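Local coordinates for protein N-acetylglucosaminidase (Paenibacillus barengoltzii, PDB 6INX) that probably hydrolyses N-acetylglucosamine-containing glycans as a family 18 glycoside hydrolase built on a TIM-barrel fold, at residues A[129-134]-A[174-179]. Numbering follows the deposited sequence.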
loop_
_atom_site.group_PDB
_atom_site.type_symbol
_atom_site.label_atom_id
_atom_site.label_comp_id
_atom_site.label_asym_id
_atom_site.label_seq_id
_atom_site.Cartn_x
_atom_site.Cartn_y
_atom_site.Cartn_z
ATOM N N ASN A 129 22.984 1.220 -8.613
ATOM C CA ASN A 129 23.448 2.196 -9.600
ATOM C C ASN A 129 23.064 3.625 -9.223
ATOM O O ASN A 129 23.772 4.568 -9.593
ATOM C CB ASN A 129 22.906 1.844 -10.993
ATOM C CG ASN A 129 23.538 0.600 -11.561
ATOM O OD1 ASN A 129 24.560 0.136 -11.065
ATOM N ND2 ASN A 129 22.930 0.042 -12.586
ATOM N N PHE A 130 21.951 3.806 -8.500
ATOM C CA PHE A 130 21.557 5.141 -8.043
ATOM C C PHE A 130 22.606 5.730 -7.107
ATOM O O PHE A 130 22.957 6.912 -7.217
ATOM C CB PHE A 130 20.190 5.024 -7.350
ATOM C CG PHE A 130 19.572 6.326 -6.887
ATOM C CD1 PHE A 130 19.397 7.406 -7.752
ATOM C CD2 PHE A 130 19.076 6.429 -5.586
ATOM C CE1 PHE A 130 18.769 8.565 -7.326
ATOM C CE2 PHE A 130 18.451 7.586 -5.151
ATOM C CZ PHE A 130 18.296 8.658 -6.019
ATOM N N THR A 131 23.133 4.912 -6.194
ATOM C CA THR A 131 24.190 5.376 -5.304
ATOM C C THR A 131 25.420 5.779 -6.102
ATOM O O THR A 131 26.022 6.825 -5.841
ATOM C CB THR A 131 24.557 4.264 -4.332
ATOM O OG1 THR A 131 23.376 3.841 -3.641
ATOM C CG2 THR A 131 25.587 4.775 -3.322
ATOM N N LEU A 132 25.822 4.938 -7.061
ATOM C CA LEU A 132 26.983 5.258 -7.891
ATOM C C LEU A 132 26.755 6.526 -8.702
ATOM O O LEU A 132 27.673 7.340 -8.870
ATOM C CB LEU A 132 27.296 4.097 -8.834
ATOM C CG LEU A 132 27.580 2.745 -8.184
ATOM C CD1 LEU A 132 27.759 1.672 -9.249
ATOM C CD2 LEU A 132 28.796 2.838 -7.267
ATOM N N LEU A 133 25.548 6.696 -9.245
ATOM C CA LEU A 133 25.243 7.901 -10.010
ATOM C C LEU A 133 25.402 9.158 -9.157
ATOM O O LEU A 133 26.031 10.138 -9.582
ATOM C CB LEU A 133 23.823 7.798 -10.580
ATOM C CG LEU A 133 23.263 9.067 -11.240
ATOM C CD1 LEU A 133 24.061 9.401 -12.497
ATOM C CD2 LEU A 133 21.757 8.966 -11.553
ATOM N N LEU A 134 24.794 9.163 -7.963
ATOM C CA LEU A 134 24.862 10.346 -7.111
ATOM C C LEU A 134 26.282 10.606 -6.629
ATOM O O LEU A 134 26.694 11.762 -6.510
ATOM C CB LEU A 134 23.905 10.192 -5.925
ATOM C CG LEU A 134 22.425 10.194 -6.305
ATOM C CD1 LEU A 134 21.563 9.811 -5.108
ATOM C CD2 LEU A 134 22.032 11.556 -6.827
ATOM N N GLN A 174 22.451 9.265 1.152
ATOM C CA GLN A 174 22.364 10.541 1.860
ATOM C C GLN A 174 23.718 11.224 1.988
ATOM O O GLN A 174 23.781 12.457 2.074
ATOM C CB GLN A 174 21.713 10.359 3.236
ATOM C CG GLN A 174 22.492 9.453 4.181
ATOM C CD GLN A 174 23.585 10.181 4.950
ATOM O OE1 GLN A 174 23.577 11.406 5.058
ATOM N NE2 GLN A 174 24.540 9.422 5.478
ATOM N N ARG A 175 24.805 10.444 1.995
ATOM C CA ARG A 175 26.134 11.007 2.214
ATOM C C ARG A 175 26.515 12.011 1.130
ATOM O O ARG A 175 27.300 12.932 1.386
ATOM C CB ARG A 175 27.146 9.860 2.303
ATOM C CG ARG A 175 28.422 10.034 1.518
ATOM C CD ARG A 175 29.247 8.747 1.561
ATOM N NE ARG A 175 30.449 8.837 0.734
ATOM C CZ ARG A 175 31.632 9.253 1.179
ATOM N NH1 ARG A 175 31.777 9.620 2.446
ATOM N NH2 ARG A 175 32.672 9.302 0.355
ATOM N N TYR A 176 25.952 11.876 -0.069
ATOM C CA TYR A 176 26.317 12.727 -1.195
ATOM C C TYR A 176 25.391 13.918 -1.376
ATOM O O TYR A 176 25.620 14.732 -2.276
ATOM C CB TYR A 176 26.350 11.896 -2.481
ATOM C CG TYR A 176 27.234 10.700 -2.306
ATOM C CD1 TYR A 176 28.601 10.857 -2.151
ATOM C CD2 TYR A 176 26.702 9.420 -2.232
ATOM C CE1 TYR A 176 29.421 9.766 -1.962
ATOM C CE2 TYR A 176 27.519 8.320 -2.043
ATOM C CZ TYR A 176 28.876 8.506 -1.905
ATOM O OH TYR A 176 29.694 7.417 -1.708
ATOM N N LEU A 177 24.386 14.071 -0.518
ATOM C CA LEU A 177 23.324 15.045 -0.726
ATOM C C LEU A 177 23.316 16.107 0.365
ATOM O O LEU A 177 23.566 15.813 1.540
ATOM C CB LEU A 177 21.970 14.352 -0.706
ATOM C CG LEU A 177 21.831 13.208 -1.704
ATOM C CD1 LEU A 177 20.442 12.621 -1.567
ATOM C CD2 LEU A 177 22.113 13.701 -3.125
ATOM N N ASP A 178 23.005 17.341 -0.032
ATOM C CA ASP A 178 22.791 18.394 0.958
ATOM C C ASP A 178 21.535 18.129 1.768
ATOM O O ASP A 178 21.509 18.367 2.981
ATOM C CB ASP A 178 22.695 19.754 0.270
ATOM C CG ASP A 178 23.996 20.170 -0.371
ATOM O OD1 ASP A 178 24.802 20.845 0.301
ATOM O OD2 ASP A 178 24.231 19.810 -1.533
ATOM N N PHE A 179 20.475 17.670 1.109
ATOM C CA PHE A 179 19.294 17.192 1.810
ATOM C C PHE A 179 18.500 16.283 0.884
ATOM O O PHE A 179 18.774 16.187 -0.319
ATOM C CB PHE A 179 18.432 18.322 2.397
ATOM C CG PHE A 179 18.047 19.403 1.420
ATOM C CD1 PHE A 179 18.706 20.622 1.431
ATOM C CD2 PHE A 179 16.995 19.231 0.534
ATOM C CE1 PHE A 179 18.339 21.635 0.561
ATOM C CE2 PHE A 179 16.624 20.245 -0.342
ATOM C CZ PHE A 179 17.298 21.446 -0.326
#
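The ring of Tyr-176 meets the helix at its edge. Thr-131 CG2 lies near the ring plane, 4.2 Å from Tyr-176 CE2. One face of the same ring is covered from within its own segment: Arg-175 CG sits over the ring centre, 3.6 Å above the plane. Arg-175 then runs on past the ring, and its NE gives a hydrogen bond of 2.9 Å to Tyr-176 OH. The hydroxyl lies at the edge of the guanidinium group, 11° out of its plane. This bond helps fix the arginine chain over the ring face. In the helix, Leu-134 CD1 stands 3.6 Å above one face of the Phe-130 ring, offset toward the rim.

The remaining contacts involve Leu-134. Its carbonyl O comes 4.0 Å from Tyr-176 CB. Its CD2 methyl lies 4.3 Å from Leu-177 CD2, with neither CG-CD2 bond pointing straight across. CD1 of Leu-177 is anti to CA (chi2 180°); the other branch, CD2, meets Leu-134. No hydrogen bond joins the two segments, so the fit rests on van der Waals contact among buried residues, partly through Leu-134 backbone O. The hydroxyl of Thr-131 is used by Glu-169, while its methyl serves the tyrosine.

The contact joins helix 126-148, on the outside of the TIM barrel, to the loop that leads from helix 170-173 into barrel strand 179-183. Arg-138, further along the long helix, bonds to Tyr-176 O and forms a salt bridge with Asp-178. Val-173 of helix 170-173 packs on Thr-131 and Leu-134, and Leu-177 rests on Ile-156 of the neighbouring parallel strand 153-159.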